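Local coordinates for Bak protein (Grouper iridovirus, PDB 5VMN) that probably blocks apoptosis of the infected host cell as a viral Bcl-2 protein that sequesters the pro-apoptotic protein Bim, at residues A[64-69]-A[105-110]. Residues are numbered along the deposited sequence; the frame is centred on the assembly and turned at random.
With EDO (1,2-ethanediol), chain K; NO3 (nitrate ion), chain D.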
ATOM      1  N   GLY A  64     -13.773 -10.767   3.691  1.00 37.81           N
ATOM      2  CA  GLY A  64     -14.084 -10.185   4.977  1.00 38.19           C
ATOM      3  C   GLY A  64     -12.960 -10.247   5.981  1.00 38.41           C
ATOM      4  O   GLY A  64     -13.179  -9.923   7.150  1.00 42.01           O
ATOM      5  N   ASN A  65     -11.768 -10.643   5.558  1.00 33.72           N
ATOM      6  CA  ASN A  65     -10.601 -10.703   6.423  1.00 31.58           C
ATOM      7  C   ASN A  65      -9.558  -9.719   5.930  1.00 32.78           C
ATOM      8  O   ASN A  65      -9.585  -9.274   4.783  1.00 29.37           O
ATOM      9  CB  ASN A  65     -10.025 -12.124   6.449  1.00 32.93           C
ATOM     10  CG  ASN A  65     -11.024 -13.132   6.964  1.00 38.13           C
ATOM     11  OD1 ASN A  65     -11.695 -12.879   7.958  1.00 45.74           O
ATOM     12  ND2 ASN A  65     -11.165 -14.258   6.267  1.00 44.11           N
ATOM     13  N   LEU A  66      -8.641  -9.370   6.822  1.00 29.96           N
ATOM     14  CA  LEU A  66      -7.510  -8.529   6.472  1.00 28.07           C
ATOM     15  C   LEU A  66      -6.347  -8.946   7.353  1.00 29.81           C
ATOM     16  O   LEU A  66      -6.546  -9.388   8.488  1.00 28.66           O
ATOM     17  CB  LEU A  66      -7.829  -7.042   6.659  1.00 28.44           C
ATOM     18  CG  LEU A  66      -6.770  -6.025   6.222  1.00 24.68           C
ATOM     19  CD1 LEU A  66      -6.322  -6.275   4.804  1.00 26.16           C
ATOM     20  CD2 LEU A  66      -7.342  -4.612   6.392  1.00 26.14           C
ATOM     21  N   ASN A  67      -5.138  -8.813   6.827  1.00 25.12           N
ATOM     22  CA  ASN A  67      -3.944  -9.033   7.635  1.00 24.41           C
ATOM     23  C   ASN A  67      -2.815  -8.247   6.999  1.00 25.00           C
ATOM     24  O   ASN A  67      -2.959  -7.695   5.908  1.00 23.14           O
ATOM     25  CB  ASN A  67      -3.621 -10.528   7.773  1.00 30.31           C
ATOM     26  CG  ASN A  67      -3.368 -11.215   6.423  1.00 29.19           C
ATOM     27  OD1 ASN A  67      -2.504 -10.794   5.666  1.00 28.31           O
ATOM     28  ND2 ASN A  67      -4.086 -12.297   6.157  1.00 30.51           N
ATOM     29  N   TRP A  68      -1.696  -8.140   7.717  1.00 23.55           N
ATOM     30  CA  TRP A  68      -0.645  -7.252   7.233  1.00 23.37           C
ATOM     31  C   TRP A  68      -0.016  -7.771   5.948  1.00 22.60           C
ATOM     32  O   TRP A  68       0.438  -6.981   5.118  1.00 23.85           O
ATOM     33  CB  TRP A  68       0.439  -7.048   8.304  1.00 25.28           C
ATOM     34  CG  TRP A  68      -0.019  -6.151   9.434  1.00 26.78           C
ATOM     35  CD1 TRP A  68      -0.212  -6.481  10.755  1.00 33.54           C
ATOM     36  CD2 TRP A  68      -0.356  -4.768   9.319  1.00 23.83           C
ATOM     37  NE1 TRP A  68      -0.644  -5.372  11.452  1.00 31.62           N
ATOM     38  CE2 TRP A  68      -0.717  -4.309  10.602  1.00 30.23           C
ATOM     39  CE3 TRP A  68      -0.354  -3.867   8.264  1.00 26.03           C
ATOM     40  CZ2 TRP A  68      -1.112  -3.002  10.836  1.00 31.39           C
ATOM     41  CZ3 TRP A  68      -0.726  -2.563   8.508  1.00 32.33           C
ATOM     42  CH2 TRP A  68      -1.098  -2.146   9.789  1.00 33.19           C
ATOM     43  N   GLY A  69       0.030  -9.087   5.758  1.00 25.41           N
ATOM     44  CA  GLY A  69       0.549  -9.610   4.510  1.00 24.58           C
ATOM     45  C   GLY A  69      -0.274  -9.164   3.310  1.00 23.02           C
ATOM     46  O   GLY A  69       0.270  -8.778   2.268  1.00 22.78           O
ATOM     47  N   ASP A 105     -13.438   3.450   6.379  1.00 39.88           N
ATOM     48  CA  ASP A 105     -13.568   3.296   7.826  1.00 45.64           C
ATOM     49  C   ASP A 105     -13.126   1.902   8.281  1.00 42.73           C
ATOM     50  O   ASP A 105     -12.421   1.760   9.290  1.00 41.67           O
ATOM     51  CB  ASP A 105     -15.013   3.577   8.243  1.00 54.65           C
ATOM     52  CG  ASP A 105     -15.335   5.075   8.300  1.00 56.12           C
ATOM     53  OD1 ASP A 105     -14.403   5.902   8.190  1.00 56.43           O
ATOM     54  OD2 ASP A 105     -16.529   5.427   8.458  1.00 60.95           O
ATOM     55  N   ALA A 106     -13.514   0.857   7.545  1.00 38.93           N
ATOM     56  CA  ALA A 106     -13.210  -0.491   8.015  1.00 41.09           C
ATOM     57  C   ALA A 106     -11.712  -0.765   7.949  1.00 38.07           C
ATOM     58  O   ALA A 106     -11.160  -1.445   8.821  1.00 35.65           O
ATOM     59  CB  ALA A 106     -13.991  -1.529   7.203  1.00 39.61           C
ATOM     60  N   ILE A 107     -11.040  -0.247   6.922  1.00 36.79           N
ATOM     61  CA  ILE A 107      -9.602  -0.452   6.776  1.00 32.18           C
ATOM     62  C   ILE A 107      -8.853   0.315   7.854  1.00 31.49           C
ATOM     63  O   ILE A 107      -7.955  -0.216   8.523  1.00 31.92           O
ATOM     64  CB  ILE A 107      -9.136  -0.018   5.377  1.00 33.75           C
ATOM     65  CG1 ILE A 107      -9.921  -0.729   4.272  1.00 31.14           C
ATOM     66  CG2 ILE A 107      -7.631  -0.285   5.188  1.00 28.91           C
ATOM     67  CD1 ILE A 107      -9.875  -2.261   4.327  1.00 30.93           C
ATOM     68  N   SER A 108      -9.208   1.592   8.016  1.00 34.95           N
ATOM     69  CA  SER A 108      -8.591   2.443   9.024  1.00 32.76           C
ATOM     70  C   SER A 108      -8.760   1.851  10.422  1.00 35.71           C
ATOM     71  O   SER A 108      -7.818   1.826  11.221  1.00 34.91           O
ATOM     72  CB  SER A 108      -9.227   3.836   8.951  1.00 39.72           C
ATOM     73  OG  SER A 108      -8.584   4.728   9.825  1.00 54.63           O
ATOM     74  N   ASN A 109      -9.973   1.401  10.737  1.00 37.79           N
ATOM     75  CA  ASN A 109     -10.252   0.793  12.034  1.00 36.06           C
ATOM     76  C   ASN A 109      -9.456  -0.491  12.228  1.00 34.48           C
ATOM     77  O   ASN A 109      -9.019  -0.794  13.347  1.00 36.50           O
ATOM     78  CB  ASN A 109     -11.747   0.499  12.167  1.00 40.54           C
ATOM     79  CG  ASN A 109     -12.579   1.749  12.366  1.00 51.56           C
ATOM     80  OD1 ASN A 109     -12.049   2.836  12.605  1.00 52.01           O
ATOM     81  ND2 ASN A 109     -13.898   1.594  12.284  1.00 51.51           N
ATOM     82  N   TRP A 110      -9.283  -1.274  11.159  1.00 32.73           N
ATOM     83  CA  TRP A 110      -8.514  -2.509  11.268  1.00 31.08           C
ATOM     84  C   TRP A 110      -7.058  -2.191  11.593  1.00 31.11           C
ATOM     85  O   TRP A 110      -6.461  -2.795  12.493  1.00 32.19           O
ATOM     86  CB  TRP A 110      -8.639  -3.348   9.968  1.00 33.78           C
ATOM     87  CG  TRP A 110      -7.944  -4.690  10.111  1.00 31.11           C
ATOM     88  CD1 TRP A 110      -8.501  -5.878  10.500  1.00 30.74           C
ATOM     89  CD2 TRP A 110      -6.556  -4.943   9.933  1.00 27.43           C
ATOM     90  NE1 TRP A 110      -7.541  -6.855  10.568  1.00 30.69           N
ATOM     91  CE2 TRP A 110      -6.336  -6.302  10.234  1.00 27.80           C
ATOM     92  CE3 TRP A 110      -5.469  -4.150   9.569  1.00 26.80           C
ATOM     93  CZ2 TRP A 110      -5.084  -6.870  10.194  1.00 28.71           C
ATOM     94  CZ3 TRP A 110      -4.236  -4.729   9.509  1.00 25.92           C
ATOM     95  CH2 TRP A 110      -4.054  -6.076   9.818  1.00 25.41           C
TER
HETATM   96  C1  EDO K 210      -0.248 -11.097   9.669  1.00 56.49           C
HETATM   97  O1  EDO K 210      -0.158 -10.946   8.222  1.00 47.70           O
HETATM   98  C2  EDO K 210      -0.682  -9.841  10.440  1.00 50.73           C
HETATM   99  O2  EDO K 210      -2.097  -9.492  10.398  1.00 39.41           O
HETATM  100  N   NO3 D 203      -6.924 -13.620   7.891  1.00 54.45           N
HETATM  101  O1  NO3 D 203      -8.011 -14.031   8.399  1.00 56.52           O
HETATM  102  O2  NO3 D 203      -6.433 -14.193   6.880  1.00 56.27           O
HETATM  103  O3  NO3 D 203      -6.326 -12.634   8.411  1.00 48.37           O
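L66 and W110 are the residues whose CA atoms come nearest across the two segments, 7.8 Å apart, where the extended residues leading into helix 68-84 pass helix 105-113; no hydrogen bond links 64-69 to 105-110. The join is made by packing, the W110 indole meeting both side chains and backbone of 64-69. The CB of W110 points toward 64-69, and CG stands anti to the backbone N (chi1 -175°); the indole beyond it lies against L66, N67 and W68. L66 lies over one face of this indole: CB stands 3.9 Å from the centroid of the five-membered ring, only 7° off the ring normal, a CH-pi contact, while CD2 comes within 3.6 Å of CD2 of W110. The same L66 methyl also meets CD1 of I107. Further out, CZ2 of the indole packs 3.5 Å from CA of N67 and 3.4 Å from O of L66. The far edge of W110 then points into the face of W68 in a T-shaped stack, planes at 67°, with CZ3 of W110 above the centre of the W68 indole. N67 is the N-cap of helix 68-84, its OD1 accepting from N of R70; O2 of an ethanediol, probably from the crystallisation liquor, lies at the W110 edge and accepts from N of W68 at 3.0 Å, and its O1 from N of G69. Within this Bcl-2 helical bundle, the contact joins the start of helix 68-84 to helix 105-113: W68 NE1 bonds to O of N114 and its ring meets W117, while I107 packs on F101 and F102 of helix 88-103.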